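PDB 7CJ5: L-ribulose 3-epimerase from Methylomonas sp. DH-1, which catalyses the manganese-dependent epimerization of ketoses at C3, most actively interconverting L-ribulose and L-xylulose, and also converts D-allulose to D-fructose. Local coordinates for residues Gly11-Trp16 with Asp38-Ala43; Arg65-Leu70 with Gly105-Gly110. All coordinates share one frame; numbering follows the deposited sequence.

Contact 1: residues Gly11-Trp16 with Asp38-Ala43; sequences GHALVW and DYIEIA. With BDF (beta-D-fructopyranose), chain F; FUD (D-fructose), chain D.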
loop_
_atom_site.group_PDB
_atom_site.type_symbol
_atom_site.label_atom_id
_atom_site.label_comp_id
_atom_site.label_asym_id
_atom_site.label_seq_id
_atom_site.Cartn_x
_atom_site.Cartn_y
_atom_site.Cartn_z
ATOM N N GLY A 11 4.610 15.719 16.530
ATOM C CA GLY A 11 5.201 15.830 15.186
ATOM C C GLY A 11 6.280 14.782 15.015
ATOM O O GLY A 11 7.150 14.688 15.904
ATOM N N HIS A 12 6.231 14.000 13.936
ATOM C CA HIS A 12 7.293 13.016 13.617
ATOM C C HIS A 12 8.568 13.782 13.248
ATOM O O HIS A 12 8.497 14.656 12.368
ATOM C CB HIS A 12 6.846 12.068 12.502
ATOM C CG HIS A 12 7.642 10.808 12.451
ATOM N ND1 HIS A 12 8.978 10.801 12.122
ATOM C CD2 HIS A 12 7.296 9.524 12.688
ATOM C CE1 HIS A 12 9.423 9.559 12.138
ATOM N NE2 HIS A 12 8.408 8.752 12.486
ATOM N N ALA A 13 9.689 13.472 13.898
ATOM C CA ALA A 13 10.983 14.157 13.678
ATOM C C ALA A 13 11.301 14.167 12.183
ATOM O O ALA A 13 11.885 15.148 11.715
ATOM C CB ALA A 13 12.089 13.479 14.451
ATOM N N LEU A 14 10.945 13.104 11.458
ATOM C CA LEU A 14 11.386 12.928 10.050
ATOM C C LEU A 14 10.644 13.908 9.141
ATOM O O LEU A 14 11.062 14.045 7.997
ATOM C CB LEU A 14 11.157 11.485 9.596
ATOM C CG LEU A 14 11.982 10.422 10.313
ATOM C CD1 LEU A 14 11.847 9.092 9.596
ATOM C CD2 LEU A 14 13.445 10.818 10.436
ATOM N N VAL A 15 9.588 14.562 9.631
ATOM C CA VAL A 15 8.911 15.665 8.887
ATOM C C VAL A 15 9.912 16.809 8.676
ATOM O O VAL A 15 9.788 17.518 7.672
ATOM C CB VAL A 15 7.648 16.151 9.616
ATOM C CG1 VAL A 15 7.156 17.486 9.071
ATOM C CG2 VAL A 15 6.556 15.096 9.558
ATOM N N TRP A 16 10.881 16.969 9.584
ATOM C CA TRP A 16 11.819 18.125 9.583
ATOM C C TRP A 16 13.243 17.674 9.247
ATOM O O TRP A 16 13.923 18.418 8.546
ATOM C CB TRP A 16 11.790 18.877 10.921
ATOM C CG TRP A 16 10.533 19.654 11.162
ATOM C CD1 TRP A 16 10.250 20.923 10.733
ATOM C CD2 TRP A 16 9.371 19.205 11.877
ATOM N NE1 TRP A 16 9.001 21.290 11.149
ATOM C CE2 TRP A 16 8.434 20.256 11.842
ATOM C CE3 TRP A 16 9.029 18.019 12.536
ATOM C CZ2 TRP A 16 7.183 20.159 12.456
ATOM C CZ3 TRP A 16 7.796 17.923 13.139
ATOM C CH2 TRP A 16 6.887 18.980 13.095
ATOM N N ASP A 38 2.798 18.964 21.317
ATOM C CA ASP A 38 3.116 18.716 22.746
ATOM C C ASP A 38 4.412 17.909 22.854
ATOM O O ASP A 38 5.108 18.028 23.895
ATOM C CB ASP A 38 1.969 17.961 23.421
ATOM C CG ASP A 38 0.644 18.686 23.302
ATOM O OD1 ASP A 38 0.587 19.852 23.734
ATOM O OD2 ASP A 38 -0.314 18.077 22.788
ATOM N N TYR A 39 4.728 17.114 21.831
ATOM C CA TYR A 39 5.908 16.215 21.853
ATOM C C TYR A 39 6.441 16.043 20.435
ATOM O O TYR A 39 5.730 16.329 19.449
ATOM C CB TYR A 39 5.587 14.866 22.510
ATOM C CG TYR A 39 4.679 13.950 21.725
ATOM C CD1 TYR A 39 3.304 14.001 21.888
ATOM C CD2 TYR A 39 5.188 13.036 20.815
ATOM C CE1 TYR A 39 2.461 13.172 21.169
ATOM C CE2 TYR A 39 4.357 12.196 20.090
ATOM C CZ TYR A 39 2.988 12.273 20.259
ATOM O OH TYR A 39 2.160 11.477 19.528
ATOM N N ILE A 40 7.694 15.614 20.362
ATOM C CA ILE A 40 8.328 15.131 19.108
ATOM C C ILE A 40 8.438 13.612 19.218
ATOM O O ILE A 40 8.799 13.106 20.308
ATOM C CB ILE A 40 9.695 15.791 18.856
ATOM C CG1 ILE A 40 10.314 15.287 17.551
ATOM C CG2 ILE A 40 10.633 15.603 20.041
ATOM C CD1 ILE A 40 11.316 16.241 16.963
ATOM N N GLU A 41 8.084 12.922 18.142
ATOM C CA GLU A 41 8.323 11.470 17.997
ATOM C C GLU A 41 9.691 11.302 17.329
ATOM O O GLU A 41 9.831 11.614 16.134
ATOM C CB GLU A 41 7.202 10.814 17.206
ATOM C CG GLU A 41 7.350 9.304 17.133
ATOM C CD GLU A 41 6.211 8.631 16.399
ATOM O OE1 GLU A 41 5.058 8.926 16.742
ATOM O OE2 GLU A 41 6.481 7.840 15.478
ATOM N N ILE A 42 10.684 10.879 18.096
ATOM C CA ILE A 42 12.084 10.755 17.604
ATOM C C ILE A 42 12.243 9.398 16.931
ATOM O O ILE A 42 11.851 8.404 17.539
ATOM C CB ILE A 42 13.090 10.954 18.742
ATOM C CG1 ILE A 42 12.909 12.323 19.396
ATOM C CG2 ILE A 42 14.506 10.739 18.228
ATOM C CD1 ILE A 42 13.703 12.493 20.670
ATOM N N ALA A 43 12.776 9.379 15.709
ATOM C CA ALA A 43 13.005 8.144 14.929
ATOM C C ALA A 43 14.313 7.518 15.421
ATOM O O ALA A 43 15.355 8.175 15.317
ATOM C CB ALA A 43 13.034 8.463 13.453
HETATM C C1 BDF F . -4.876 18.092 24.343
HETATM C C2 BDF F . -4.469 19.536 24.597
HETATM C C3 BDF F . -2.946 19.733 24.508
HETATM C C4 BDF F . -2.579 21.143 24.956
HETATM C C5 BDF F . -3.098 21.393 26.361
HETATM C C6 BDF F . -4.593 21.139 26.400
HETATM O O1 BDF F . -6.290 18.028 24.215
HETATM O O2 BDF F . -5.071 20.388 23.653
HETATM O O3 BDF F . -2.522 19.517 23.166
HETATM O O4 BDF F . -1.163 21.324 24.909
HETATM O O5 BDF F . -2.448 20.521 27.289
HETATM O O6 BDF F . -4.922 19.822 25.923
HETATM C C1 FUD D . 5.941 3.808 7.934
HETATM C C2 FUD D . 5.227 4.463 9.084
HETATM C C3 FUD D . 6.063 5.115 10.158
HETATM C C4 FUD D . 7.127 4.084 10.474
HETATM C C5 FUD D . 8.317 4.512 11.331
HETATM C C6 FUD D . 8.370 5.976 11.724
HETATM O O1 FUD D . 5.061 3.641 6.820
HETATM O O2 FUD D . 4.005 4.468 9.128
HETATM O O3 FUD D . 5.269 5.414 11.310
HETATM O O4 FUD D . 6.420 3.018 11.080
HETATM O O5 FUD D . 8.399 3.673 12.481
HETATM O O6 FUD D . 9.588 6.177 12.490
#
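With CG opposite the backbone N (chi1 -161° and -175°), His12 and Glu41 extend from the inward face, where strand pairing puts both, and Glu41 OE2 reaches within 3.4 Å of His12 CD2, the carboxylate plane turned well away from that of the ring. OE2 is hydrogen-bonded to Ser69 OG, and OE1 to Tyr209, Thr244 and His211, a manganese ligand, so the carboxylate links strand 39-43 to strands 207-212 and 242-245 across the barrel interior and may orient that histidine. Leu14 N holds the imidazole through ND1, donating to it over 3.1 Å within 2° of the ring plane. NE2 faces D-fructose O6; the bond is weak and its geometry doubtful, because NE2 sits too close to the sugar's C6. Three backbone bonds pair the strands, Gly11 N to Tyr39 O, Glu41 N to Gly11 O and Ala13 N to Glu41 O, the last 2.9 Å long. Beyond the pairing, Leu14 CG rests on Ala43 CB at 3.8 Å. On the outward face Ala13 CB meets Ile40 CD1, also at 3.8 Å. Outside, Ala13 and Ile40 pack on Ala28 of helix 22-35, the crossover between these strands, while strands 242-245 and 65-72 flank the pair.

Contact 2: residues Arg65-Leu70 with Gly105-Gly110; sequences RAHASL and GSELCG. With FUD (D-fructose), chain D.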
loop_
_atom_site.group_PDB
_atom_site.type_symbol
_atom_site.label_atom_id
_atom_site.label_comp_id
_atom_site.label_asym_id
_atom_site.label_seq_id
_atom_site.Cartn_x
_atom_site.Cartn_y
_atom_site.Cartn_z
ATOM N N ARG A 65 8.186 17.523 25.162
ATOM C CA ARG A 65 8.283 16.094 25.550
ATOM C C ARG A 65 8.689 15.293 24.314
ATOM O O ARG A 65 8.637 15.854 23.201
ATOM C CB ARG A 65 6.949 15.612 26.122
ATOM C CG ARG A 65 6.549 16.359 27.387
ATOM C CD ARG A 65 5.448 15.639 28.120
ATOM N NE ARG A 65 4.178 15.670 27.418
ATOM C CZ ARG A 65 3.371 16.726 27.355
ATOM N NH1 ARG A 65 3.717 17.865 27.932
ATOM N NH2 ARG A 65 2.215 16.641 26.714
ATOM N N ALA A 66 9.078 14.034 24.515
ATOM C CA ALA A 66 9.505 13.120 23.438
ATOM C C ALA A 66 8.910 11.735 23.672
ATOM O O ALA A 66 8.853 11.288 24.834
ATOM C CB ALA A 66 11.008 13.050 23.373
ATOM N N HIS A 67 8.479 11.101 22.585
ATOM C CA HIS A 67 8.283 9.637 22.474
ATOM C C HIS A 67 9.188 9.171 21.337
ATOM O O HIS A 67 9.875 10.031 20.742
ATOM C CB HIS A 67 6.808 9.289 22.260
ATOM C CG HIS A 67 5.921 9.693 23.387
ATOM N ND1 HIS A 67 6.120 9.246 24.686
ATOM C CD2 HIS A 67 4.816 10.472 23.409
ATOM C CE1 HIS A 67 5.174 9.744 25.466
ATOM N NE2 HIS A 67 4.354 10.504 24.704
ATOM N N ALA A 68 9.240 7.872 21.068
ATOM C CA ALA A 68 10.124 7.336 20.013
ATOM C C ALA A 68 9.390 6.269 19.211
ATOM O O ALA A 68 8.530 5.562 19.766
ATOM C CB ALA A 68 11.404 6.796 20.607
ATOM N N SER A 69 9.747 6.175 17.936
ATOM C CA SER A 69 9.329 5.093 17.020
ATOM C C SER A 69 10.567 4.604 16.280
ATOM O O SER A 69 11.576 5.344 16.188
ATOM C CB SER A 69 8.254 5.549 16.069
ATOM O OG SER A 69 8.722 6.597 15.238
ATOM N N LEU A 70 10.502 3.391 15.769
ATOM C CA LEU A 70 11.530 2.902 14.831
ATOM C C LEU A 70 10.919 1.771 14.018
ATOM O O LEU A 70 9.846 1.262 14.410
ATOM C CB LEU A 70 12.755 2.437 15.624
ATOM C CG LEU A 70 12.509 1.304 16.613
ATOM C CD1 LEU A 70 12.630 -0.052 15.934
ATOM C CD2 LEU A 70 13.464 1.404 17.781
ATOM N N GLY A 105 10.670 9.945 28.160
ATOM C CA GLY A 105 9.560 9.465 27.313
ATOM C C GLY A 105 8.920 8.219 27.893
ATOM O O GLY A 105 9.541 7.589 28.752
ATOM N N SER A 106 7.708 7.870 27.464
ATOM C CA SER A 106 6.944 6.737 28.044
ATOM C C SER A 106 6.344 5.844 26.953
ATOM O O SER A 106 5.676 4.863 27.315
ATOM C CB SER A 106 5.894 7.249 28.997
ATOM O OG SER A 106 5.011 8.148 28.353
ATOM N N GLU A 107 6.575 6.157 25.673
ATOM C CA GLU A 107 5.994 5.382 24.544
ATOM C C GLU A 107 7.075 5.055 23.512
ATOM O O GLU A 107 7.660 5.976 22.940
ATOM C CB GLU A 107 4.843 6.139 23.883
ATOM C CG GLU A 107 3.721 6.497 24.838
ATOM C CD GLU A 107 2.868 5.334 25.316
ATOM O OE1 GLU A 107 2.910 4.277 24.678
ATOM O OE2 GLU A 107 2.156 5.495 26.329
ATOM N N LEU A 108 7.304 3.766 23.288
ATOM C CA LEU A 108 8.082 3.250 22.134
ATOM C C LEU A 108 7.104 2.565 21.182
ATOM O O LEU A 108 6.469 1.573 21.590
ATOM C CB LEU A 108 9.158 2.280 22.618
ATOM C CG LEU A 108 10.000 1.653 21.511
ATOM C CD1 LEU A 108 10.829 2.708 20.810
ATOM C CD2 LEU A 108 10.889 0.541 22.057
ATOM N N CYS A 109 6.968 3.084 19.970
ATOM C CA CYS A 109 5.961 2.598 18.998
ATOM C C CYS A 109 6.610 2.380 17.635
ATOM O O CYS A 109 7.852 2.504 17.513
ATOM C CB CYS A 109 4.795 3.576 18.896
ATOM S SG CYS A 109 5.272 5.188 18.230
ATOM N N GLY A 110 5.782 2.076 16.640
ATOM C CA GLY A 110 6.228 1.843 15.258
ATOM C C GLY A 110 6.417 0.366 14.970
ATOM O O GLY A 110 5.811 -0.486 15.672
HETATM C C1 FUD D . 5.941 3.808 7.934
HETATM C C2 FUD D . 5.227 4.463 9.084
HETATM C C3 FUD D . 6.063 5.115 10.158
HETATM C C4 FUD D . 7.127 4.084 10.474
HETATM C C5 FUD D . 8.317 4.512 11.331
HETATM C C6 FUD D . 8.370 5.976 11.724
HETATM O O1 FUD D . 5.061 3.641 6.820
HETATM O O2 FUD D . 4.005 4.468 9.128
HETATM O O3 FUD D . 5.269 5.414 11.310
HETATM O O4 FUD D . 6.420 3.018 11.080
HETATM O O5 FUD D . 8.399 3.673 12.481
HETATM O O6 FUD D . 9.588 6.177 12.490
#
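Neighbouring parallel strands of the TIM barrel wall, 65-72 and 107-112, pair beside the sugar site; the axes of their segments run 4.7 Å apart at 20°. Ala68 supplies both its N and its O to the pairing: its N donates to Glu107 O almost straight (171° at the hydrogen), and its O accepts from Cys109 N at 2.9 Å. Leu70 N reaches Cys109 O over a longer 3.3 Å. At the start of the pairing the His67 ring lies alongside Glu107, whose CG sits over one ring face in a CH-pi contact, 3.8 Å from the centroid. A bend at chi2 (-71°) leads the Glu107 carboxylate to Lys5 and Asn148, while His67 NE2 bonds to Glu8. Ser106 N gives His67 ND1 a weak bond in the ring plane. Toward the sugar, Ser69 CB touches Cys109 SG at 3.7 Å, and Ser69 OG takes a 2.9 Å bond from D-fructose O6 and also bonds Glu41. Ala68 CB and Leu108 CD1 meet on the opposite face, 4.1 Å apart, where Leu108 packs on helix 83-102. Polar residues inside and apolar ones beneath the helices are the pattern of a TIM barrel with its substrate site at the C-terminal strand ends.

From the N terminus, strand 8-12 leads through helix 22-35 to strand 39-43, and contact 1 closes that first beta-alpha-beta loop. Helix 52-61 then carries the chain to strand 65-72, and contact 2 closes the loop across helix 83-102, the third such unit. The loops follow in series, neither enclosing nor crossing the other. The two paired units, joined along the seam between strands 39-43 and 65-72, form the first four strands of the eight-stranded barrel. Ile42 N lies 2.9 Å from His67 O along this seam, and Glu41 OE2 is 2.6 Å from Ser69 OG, probable hydrogen bonds both. The latter ties Glu41, in the second shell, to Ser69, which binds the D-fructose and may be positioned by it.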